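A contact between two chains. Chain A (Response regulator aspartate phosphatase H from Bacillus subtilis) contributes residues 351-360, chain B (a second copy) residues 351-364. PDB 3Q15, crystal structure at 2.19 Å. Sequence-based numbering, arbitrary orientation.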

ATOM      1  N   HIS A 351     -32.890   9.168 -27.015  1.00 58.54           N
ATOM      2  CA  HIS A 351     -33.756   8.706 -25.936  1.00 58.97           C
ATOM      3  C   HIS A 351     -33.069   8.940 -24.590  1.00 56.34           C
ATOM      4  O   HIS A 351     -32.517   8.018 -23.984  1.00 50.14           O
ATOM      5  CB  HIS A 351     -34.115   7.234 -26.129  1.00 59.85           C
ATOM      6  CG  HIS A 351     -35.122   7.003 -27.210  1.00 67.59           C
ATOM      7  ND1 HIS A 351     -34.980   7.515 -28.485  1.00 72.14           N
ATOM      8  CD2 HIS A 351     -36.295   6.327 -27.209  1.00 71.77           C
ATOM      9  CE1 HIS A 351     -36.018   7.160 -29.219  1.00 72.26           C
ATOM     10  NE2 HIS A 351     -36.832   6.438 -28.468  1.00 72.62           N
ATOM     11  N   PHE A 352     -33.110  10.189 -24.132  1.00 52.07           N
ATOM     12  CA  PHE A 352     -32.320  10.619 -22.981  1.00 54.90           C
ATOM     13  C   PHE A 352     -32.906  10.204 -21.633  1.00 55.91           C
ATOM     14  O   PHE A 352     -32.174  10.083 -20.651  1.00 51.34           O
ATOM     15  CB  PHE A 352     -32.091  12.134 -23.018  1.00 55.10           C
ATOM     16  CG  PHE A 352     -31.414  12.614 -24.270  1.00 56.57           C
ATOM     17  CD1 PHE A 352     -30.074  12.349 -24.492  1.00 55.14           C
ATOM     18  CD2 PHE A 352     -32.117  13.333 -25.223  1.00 59.92           C
ATOM     19  CE1 PHE A 352     -29.445  12.785 -25.636  1.00 55.09           C
ATOM     20  CE2 PHE A 352     -31.493  13.776 -26.373  1.00 61.75           C
ATOM     21  CZ  PHE A 352     -30.154  13.500 -26.579  1.00 60.57           C
ATOM     22  N   GLU A 353     -34.220  10.001 -21.578  1.00 57.60           N
ATOM     23  CA  GLU A 353     -34.841   9.532 -20.343  1.00 57.32           C
ATOM     24  C   GLU A 353     -34.314   8.142 -20.014  1.00 53.97           C
ATOM     25  O   GLU A 353     -33.905   7.873 -18.884  1.00 52.17           O
ATOM     26  CB  GLU A 353     -36.367   9.509 -20.455  1.00 59.17           C
ATOM     27  CG  GLU A 353     -37.067   9.081 -19.170  1.00 62.68           C
ATOM     28  CD  GLU A 353     -38.576   9.307 -19.203  1.00 68.19           C
ATOM     29  OE1 GLU A 353     -39.117   9.675 -20.272  1.00 69.00           O
ATOM     30  OE2 GLU A 353     -39.218   9.116 -18.148  1.00 68.05           O
ATOM     31  N   GLN A 354     -34.328   7.263 -21.010  1.00 51.59           N
ATOM     32  CA  GLN A 354     -33.751   5.936 -20.864  1.00 53.75           C
ATOM     33  C   GLN A 354     -32.267   6.045 -20.515  1.00 52.30           C
ATOM     34  O   GLN A 354     -31.770   5.338 -19.642  1.00 51.52           O
ATOM     35  CB  GLN A 354     -33.939   5.117 -22.145  1.00 56.34           C
ATOM     36  CG  GLN A 354     -35.385   4.728 -22.439  1.00 63.70           C
ATOM     37  CD  GLN A 354     -36.106   5.727 -23.333  1.00 70.94           C
ATOM     38  OE1 GLN A 354     -35.867   6.934 -23.263  1.00 71.33           O
ATOM     39  NE2 GLN A 354     -36.994   5.222 -24.183  1.00 75.31           N
ATOM     40  N   ALA A 355     -31.570   6.945 -21.201  1.00 52.43           N
ATOM     41  CA  ALA A 355     -30.152   7.164 -20.962  1.00 48.83           C
ATOM     42  C   ALA A 355     -29.896   7.530 -19.505  1.00 47.61           C
ATOM     43  O   ALA A 355     -29.102   6.882 -18.829  1.00 45.59           O
ATOM     44  CB  ALA A 355     -29.617   8.242 -21.882  1.00 45.64           C
ATOM     45  N   ALA A 356     -30.569   8.571 -19.029  1.00 47.22           N
ATOM     46  CA  ALA A 356     -30.410   9.021 -17.650  1.00 46.12           C
ATOM     47  C   ALA A 356     -30.625   7.875 -16.663  1.00 45.99           C
ATOM     48  O   ALA A 356     -29.884   7.736 -15.689  1.00 44.95           O
ATOM     49  CB  ALA A 356     -31.361  10.174 -17.352  1.00 46.12           C
ATOM     50  N   ALA A 357     -31.640   7.055 -16.919  1.00 47.23           N
ATOM     51  CA  ALA A 357     -31.915   5.901 -16.068  1.00 46.87           C
ATOM     52  C   ALA A 357     -30.698   4.981 -15.944  1.00 45.31           C
ATOM     53  O   ALA A 357     -30.367   4.517 -14.852  1.00 49.16           O
ATOM     54  CB  ALA A 357     -33.121   5.127 -16.587  1.00 45.71           C
ATOM     55  N   PHE A 358     -30.035   4.721 -17.065  1.00 43.48           N
ATOM     56  CA  PHE A 358     -28.868   3.851 -17.054  1.00 44.44           C
ATOM     57  C   PHE A 358     -27.657   4.525 -16.428  1.00 40.37           C
ATOM     58  O   PHE A 358     -26.864   3.872 -15.760  1.00 41.66           O
ATOM     59  CB  PHE A 358     -28.561   3.316 -18.454  1.00 48.80           C
ATOM     60  CG  PHE A 358     -29.499   2.233 -18.892  1.00 50.99           C
ATOM     61  CD1 PHE A 358     -30.545   2.510 -19.749  1.00 51.58           C
ATOM     62  CD2 PHE A 358     -29.353   0.942 -18.414  1.00 49.39           C
ATOM     63  CE1 PHE A 358     -31.417   1.515 -20.138  1.00 55.68           C
ATOM     64  CE2 PHE A 358     -30.223  -0.057 -18.800  1.00 50.72           C
ATOM     65  CZ  PHE A 358     -31.257   0.230 -19.661  1.00 53.49           C
ATOM     66  N   TYR A 359     -27.525   5.832 -16.629  1.00 39.60           N
ATOM     67  CA  TYR A 359     -26.454   6.585 -15.986  1.00 42.42           C
ATOM     68  C   TYR A 359     -26.564   6.484 -14.462  1.00 43.89           C
ATOM     69  O   TYR A 359     -25.555   6.387 -13.766  1.00 42.98           O
ATOM     70  CB  TYR A 359     -26.480   8.053 -16.422  1.00 47.49           C
ATOM     71  CG  TYR A 359     -25.852   8.324 -17.776  1.00 48.08           C
ATOM     72  CD1 TYR A 359     -24.657   7.723 -18.137  1.00 49.45           C
ATOM     73  CD2 TYR A 359     -26.459   9.180 -18.688  1.00 49.33           C
ATOM     74  CE1 TYR A 359     -24.079   7.967 -19.363  1.00 49.19           C
ATOM     75  CE2 TYR A 359     -25.886   9.429 -19.925  1.00 51.11           C
ATOM     76  CZ  TYR A 359     -24.697   8.819 -20.254  1.00 52.31           C
ATOM     77  OH  TYR A 359     -24.117   9.059 -21.480  1.00 54.65           O
ATOM     78  N   ARG A 360     -27.791   6.501 -13.947  1.00 44.79           N
ATOM     79  CA  ARG A 360     -28.005   6.350 -12.511  1.00 45.85           C
ATOM     80  C   ARG A 360     -27.610   4.953 -12.032  1.00 43.45           C
ATOM     81  O   ARG A 360     -27.093   4.788 -10.927  1.00 42.43           O
ATOM     82  CB  ARG A 360     -29.459   6.655 -12.129  1.00 43.63           C
ATOM     83  CG  ARG A 360     -29.865   8.118 -12.283  1.00 45.83           C
ATOM     84  CD  ARG A 360     -31.188   8.441 -11.559  1.00 50.63           C
ATOM     85  NE  ARG A 360     -32.300   7.600 -12.000  1.00 49.17           N
ATOM     86  CZ  ARG A 360     -33.044   7.844 -13.077  1.00 50.78           C
ATOM     87  NH1 ARG A 360     -32.797   8.907 -13.827  1.00 49.84           N
ATOM     88  NH2 ARG A 360     -34.034   7.023 -13.409  1.00 51.23           N
TER
ATOM     89  N   HIS B 351     -35.937  17.186 -17.573  1.00 58.54           N
ATOM     90  CA  HIS B 351     -35.059  17.642 -18.643  1.00 58.97           C
ATOM     91  C   HIS B 351     -33.870  16.690 -18.774  1.00 56.34           C
ATOM     92  O   HIS B 351     -32.764  16.978 -18.306  1.00 50.14           O
ATOM     93  CB  HIS B 351     -34.599  19.075 -18.384  1.00 59.85           C
ATOM     94  CG  HIS B 351     -35.659  20.098 -18.642  1.00 67.59           C
ATOM     95  ND1 HIS B 351     -36.924  20.016 -18.096  1.00 72.14           N
ATOM     96  CD2 HIS B 351     -35.652  21.221 -19.399  1.00 71.77           C
ATOM     97  CE1 HIS B 351     -37.645  21.044 -18.501  1.00 72.26           C
ATOM     98  NE2 HIS B 351     -36.897  21.791 -19.294  1.00 72.62           N
ATOM     99  N   PHE B 352     -34.113  15.549 -19.416  1.00 52.07           N
ATOM    100  CA  PHE B 352     -33.152  14.449 -19.433  1.00 54.90           C
ATOM    101  C   PHE B 352     -31.997  14.646 -20.412  1.00 55.91           C
ATOM    102  O   PHE B 352     -30.922  14.075 -20.223  1.00 51.34           O
ATOM    103  CB  PHE B 352     -33.860  13.117 -19.706  1.00 55.10           C
ATOM    104  CG  PHE B 352     -34.943  12.793 -18.717  1.00 56.57           C
ATOM    105  CD1 PHE B 352     -34.625  12.424 -17.422  1.00 55.14           C
ATOM    106  CD2 PHE B 352     -36.277  12.854 -19.084  1.00 59.92           C
ATOM    107  CE1 PHE B 352     -35.611  12.124 -16.508  1.00 55.09           C
ATOM    108  CE2 PHE B 352     -37.272  12.554 -18.174  1.00 61.75           C
ATOM    109  CZ  PHE B 352     -36.937  12.188 -16.883  1.00 60.57           C
ATOM    110  N   GLU B 353     -32.215  15.436 -21.460  1.00 57.60           N
ATOM    111  CA  GLU B 353     -31.137  15.730 -22.398  1.00 57.32           C
ATOM    112  C   GLU B 353     -30.039  16.498 -21.675  1.00 53.97           C
ATOM    113  O   GLU B 353     -28.860  16.159 -21.775  1.00 52.17           O
ATOM    114  CB  GLU B 353     -31.641  16.530 -23.601  1.00 59.17           C
ATOM    115  CG  GLU B 353     -30.562  16.814 -24.641  1.00 62.68           C
ATOM    116  CD  GLU B 353     -31.118  17.378 -25.945  1.00 68.19           C
ATOM    117  OE1 GLU B 353     -32.332  17.681 -26.014  1.00 69.00           O
ATOM    118  OE2 GLU B 353     -30.330  17.513 -26.906  1.00 68.05           O
ATOM    119  N   GLN B 354     -30.437  17.534 -20.946  1.00 51.59           N
ATOM    120  CA  GLN B 354     -29.507  18.285 -20.116  1.00 53.75           C
ATOM    121  C   GLN B 354     -28.861  17.360 -19.084  1.00 52.30           C
ATOM    122  O   GLN B 354     -27.656  17.415 -18.855  1.00 51.52           O
ATOM    123  CB  GLN B 354     -30.219  19.448 -19.418  1.00 56.34           C
ATOM    124  CG  GLN B 354     -30.672  20.564 -20.353  1.00 63.70           C
ATOM    125  CD  GLN B 354     -32.100  20.388 -20.852  1.00 70.94           C
ATOM    126  OE1 GLN B 354     -32.566  19.268 -21.069  1.00 71.33           O
ATOM    127  NE2 GLN B 354     -32.802  21.502 -21.032  1.00 75.31           N
ATOM    128  N   ALA B 355     -29.676  16.505 -18.475  1.00 52.43           N
ATOM    129  CA  ALA B 355     -29.192  15.558 -17.483  1.00 48.83           C
ATOM    130  C   ALA B 355     -28.095  14.674 -18.062  1.00 47.61           C
ATOM    131  O   ALA B 355     -26.999  14.598 -17.514  1.00 45.59           O
ATOM    132  CB  ALA B 355     -30.333  14.712 -16.954  1.00 45.64           C
ATOM    133  N   ALA B 356     -28.397  14.006 -19.170  1.00 47.22           N
ATOM    134  CA  ALA B 356     -27.432  13.126 -19.821  1.00 46.12           C
ATOM    135  C   ALA B 356     -26.115  13.850 -20.094  1.00 45.99           C
ATOM    136  O   ALA B 356     -25.036  13.292 -19.888  1.00 44.95           O
ATOM    137  CB  ALA B 356     -28.012  12.560 -21.111  1.00 46.12           C
ATOM    138  N   ALA B 357     -26.207  15.094 -20.555  1.00 47.23           N
ATOM    139  CA  ALA B 357     -25.015  15.897 -20.812  1.00 46.87           C
ATOM    140  C   ALA B 357     -24.125  16.010 -19.572  1.00 45.31           C
ATOM    141  O   ALA B 357     -22.904  15.879 -19.657  1.00 49.16           O
ATOM    142  CB  ALA B 357     -25.399  17.279 -21.323  1.00 45.71           C
ATOM    143  N   PHE B 358     -24.742  16.252 -18.420  1.00 43.48           N
ATOM    144  CA  PHE B 358     -23.984  16.385 -17.184  1.00 44.44           C
ATOM    145  C   PHE B 358     -23.461  15.047 -16.686  1.00 40.37           C
ATOM    146  O   PHE B 358     -22.369  14.979 -16.134  1.00 41.66           O
ATOM    147  CB  PHE B 358     -24.796  17.113 -16.111  1.00 48.80           C
ATOM    148  CG  PHE B 358     -24.888  18.591 -16.341  1.00 50.99           C
ATOM    149  CD1 PHE B 358     -26.022  19.149 -16.896  1.00 51.58           C
ATOM    150  CD2 PHE B 358     -23.821  19.418 -16.033  1.00 49.39           C
ATOM    151  CE1 PHE B 358     -26.099  20.507 -17.122  1.00 55.68           C
ATOM    152  CE2 PHE B 358     -23.893  20.777 -16.257  1.00 50.72           C
ATOM    153  CZ  PHE B 358     -25.032  21.322 -16.803  1.00 53.49           C
ATOM    154  N   TYR B 359     -24.229  13.984 -16.898  1.00 39.60           N
ATOM    155  CA  TYR B 359     -23.769  12.645 -16.549  1.00 42.42           C
ATOM    156  C   TYR B 359     -22.489  12.298 -17.315  1.00 43.89           C
ATOM    157  O   TYR B 359     -21.587  11.663 -16.773  1.00 42.98           O
ATOM    158  CB  TYR B 359     -24.855  11.602 -16.833  1.00 47.49           C
ATOM    159  CG  TYR B 359     -25.933  11.504 -15.772  1.00 48.08           C
ATOM    160  CD1 TYR B 359     -25.608  11.522 -14.424  1.00 49.45           C
ATOM    161  CD2 TYR B 359     -27.275  11.394 -16.121  1.00 49.33           C
ATOM    162  CE1 TYR B 359     -26.580  11.430 -13.454  1.00 49.19           C
ATOM    163  CE2 TYR B 359     -28.260  11.303 -15.152  1.00 51.11           C
ATOM    164  CZ  TYR B 359     -27.905  11.322 -13.822  1.00 52.31           C
ATOM    165  OH  TYR B 359     -28.876  11.232 -12.850  1.00 54.65           O
ATOM    166  N   ARG B 360     -22.411  12.721 -18.574  1.00 44.79           N
ATOM    167  CA  ARG B 360     -21.209  12.493 -19.371  1.00 45.85           C
ATOM    168  C   ARG B 360     -20.021  13.284 -18.824  1.00 43.45           C
ATOM    169  O   ARG B 360     -18.883  12.815 -18.856  1.00 42.43           O
ATOM    170  CB  ARG B 360     -21.445  12.835 -20.847  1.00 43.63           C
ATOM    171  CG  ARG B 360     -22.400  11.893 -21.575  1.00 45.83           C
ATOM    172  CD  ARG B 360     -22.325  12.049 -23.108  1.00 50.63           C
ATOM    173  NE  ARG B 360     -22.587  13.415 -23.556  1.00 49.17           N
ATOM    174  CZ  ARG B 360     -23.803  13.922 -23.749  1.00 50.78           C
ATOM    175  NH1 ARG B 360     -24.875  13.174 -23.534  1.00 49.84           N
ATOM    176  NH2 ARG B 360     -23.950  15.179 -24.154  1.00 51.23           N
ATOM    177  N   LYS B 361     -20.291  14.488 -18.331  1.00 42.13           N
ATOM    178  CA  LYS B 361     -19.259  15.306 -17.711  1.00 41.16           C
ATOM    179  C   LYS B 361     -18.774  14.641 -16.425  1.00 44.07           C
ATOM    180  O   LYS B 361     -17.594  14.724 -16.071  1.00 37.41           O
ATOM    181  CB  LYS B 361     -19.784  16.710 -17.401  1.00 42.31           C
ATOM    182  CG  LYS B 361     -20.272  17.496 -18.610  1.00 43.89           C
ATOM    183  CD  LYS B 361     -20.646  18.919 -18.219  1.00 44.80           C
ATOM    184  CE  LYS B 361     -21.476  19.599 -19.300  1.00 49.52           C
ATOM    185  NZ  LYS B 361     -20.758  19.672 -20.604  1.00 53.86           N
ATOM    186  N   VAL B 362     -19.696  13.984 -15.730  1.00 45.46           N
ATOM    187  CA  VAL B 362     -19.366  13.272 -14.503  1.00 40.45           C
ATOM    188  C   VAL B 362     -18.400  12.138 -14.795  1.00 38.59           C
ATOM    189  O   VAL B 362     -17.331  12.057 -14.193  1.00 38.81           O
ATOM    190  CB  VAL B 362     -20.613  12.674 -13.836  1.00 36.99           C
ATOM    191  CG1 VAL B 362     -20.199  11.786 -12.666  1.00 34.37           C
ATOM    192  CG2 VAL B 362     -21.561  13.781 -13.378  1.00 36.32           C
ATOM    193  N   LEU B 363     -18.781  11.262 -15.721  1.00 35.45           N
ATOM    194  CA  LEU B 363     -17.950  10.113 -16.070  1.00 43.39           C
ATOM    195  C   LEU B 363     -16.589  10.558 -16.606  1.00 44.03           C
ATOM    196  O   LEU B 363     -15.561   9.948 -16.302  1.00 47.81           O
ATOM    197  CB  LEU B 363     -18.668   9.205 -17.074  1.00 43.52           C
ATOM    198  CG  LEU B 363     -20.004   8.626 -16.589  1.00 43.02           C
ATOM    199  CD1 LEU B 363     -20.603   7.690 -17.630  1.00 42.60           C
ATOM    200  CD2 LEU B 363     -19.844   7.906 -15.259  1.00 35.33           C
ATOM    201  N   LYS B 364     -16.586  11.633 -17.387  1.00 41.01           N
ATOM    202  CA  LYS B 364     -15.344  12.199 -17.905  1.00 40.61           C
ATOM    203  C   LYS B 364     -14.437  12.669 -16.767  1.00 39.49           C
ATOM    204  O   LYS B 364     -13.257  12.317 -16.716  1.00 37.40           O
ATOM    205  CB  LYS B 364     -15.635  13.358 -18.863  1.00 45.39           C
ATOM    206  CG  LYS B 364     -14.398  13.993 -19.470  1.00 50.07           C
ATOM    207  CD  LYS B 364     -13.641  13.005 -20.339  1.00 56.49           C
ATOM    208  CE  LYS B 364     -12.333  13.598 -20.842  1.00 59.59           C
ATOM    209  NZ  LYS B 364     -12.542  14.876 -21.576  1.00 58.10           N
TER

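Two copies of one helix can pack against each other without a single hydrogen bond between them, through aromatic rings, small residues and the aliphatic parts of charged side chains. The contact between the two copies of response regulator aspartate phosphatase H is a compact example. The helix axes run in broadly the same direction, at 38°, and approach to 8.3 Å; the stretches bury 636 Å² between them, and every contact made by one chain recurs with the chains exchanged, except the one made by Leu B363, which has no equivalent in the shorter chain A stretch.

Along chain B, His B351 occupies the N-cap position and lies out of reach of the partner, so the contact begins one residue later. Phe B352 points toward chain A. Its CB lies 3.6 Å from Phe A352 O and 3.9 Å from Phe A352 CB, which brings the two phenylalanines together at their roots while their rings reach across to the opposing helix. The ring of Phe B352 carries Glu A353 over one face, with Glu A353 CG 3.8 Å from the ring centroid and 20° off its normal, and Phe B352 CD1 comes within 4.0 Å of Ala A356 CB.

Glu B353 returns the arrangement. Its CB is 3.6 Å from Phe A352 CD2, and its CG lies over the face of that ring. The interaction is a CH-pi contact made by the aliphatic part of an acidic side chain; with chi1 and chi2 both t, the chain is extended, and the carboxylate lies beyond the methylenes that cover the ring. Gln B354 and Ala B355 contribute little or nothing, as expected where a helix turns its other sides from its partner.

One turn on from Phe B352, Ala B356 lies level with its own counterpart, the CA atoms of Ala A356 and Ala B356 being 5.5 Å apart. The small methyl group still packs: Ala B356 CB is 4.0 Å from both Phe A352 CD1 and Tyr A359 CE2. Ala B357 then points away, and Phe B358 is out of reach.

Tyr B359 brings the second aromatic layer. The ring planes of Tyr A359 and Tyr B359 meet obliquely, at 43° with centroids 5.4 Å apart, and each ring takes the other residue's CB over one face, Tyr A359 CB lying 3.8 Å from the Tyr B359 centroid. The closest approach of this pair is Tyr A359 CB to Tyr B359 CD2, at 3.4 Å. Both hydroxyls find their hydrogen bonds elsewhere in the structure.

Next in sequence, Arg B360 places CG 3.3 Å from Tyr A359 OH, an approach through its aliphatic portion. Lys B361 and Val B362 do not reach the partner. Leu B363 points toward it and sets CD1 3.9 Å from Tyr A359 CE1, completing with Ala B356, Tyr B359 and Arg B360 the hole into which Tyr A359 fits as a knob.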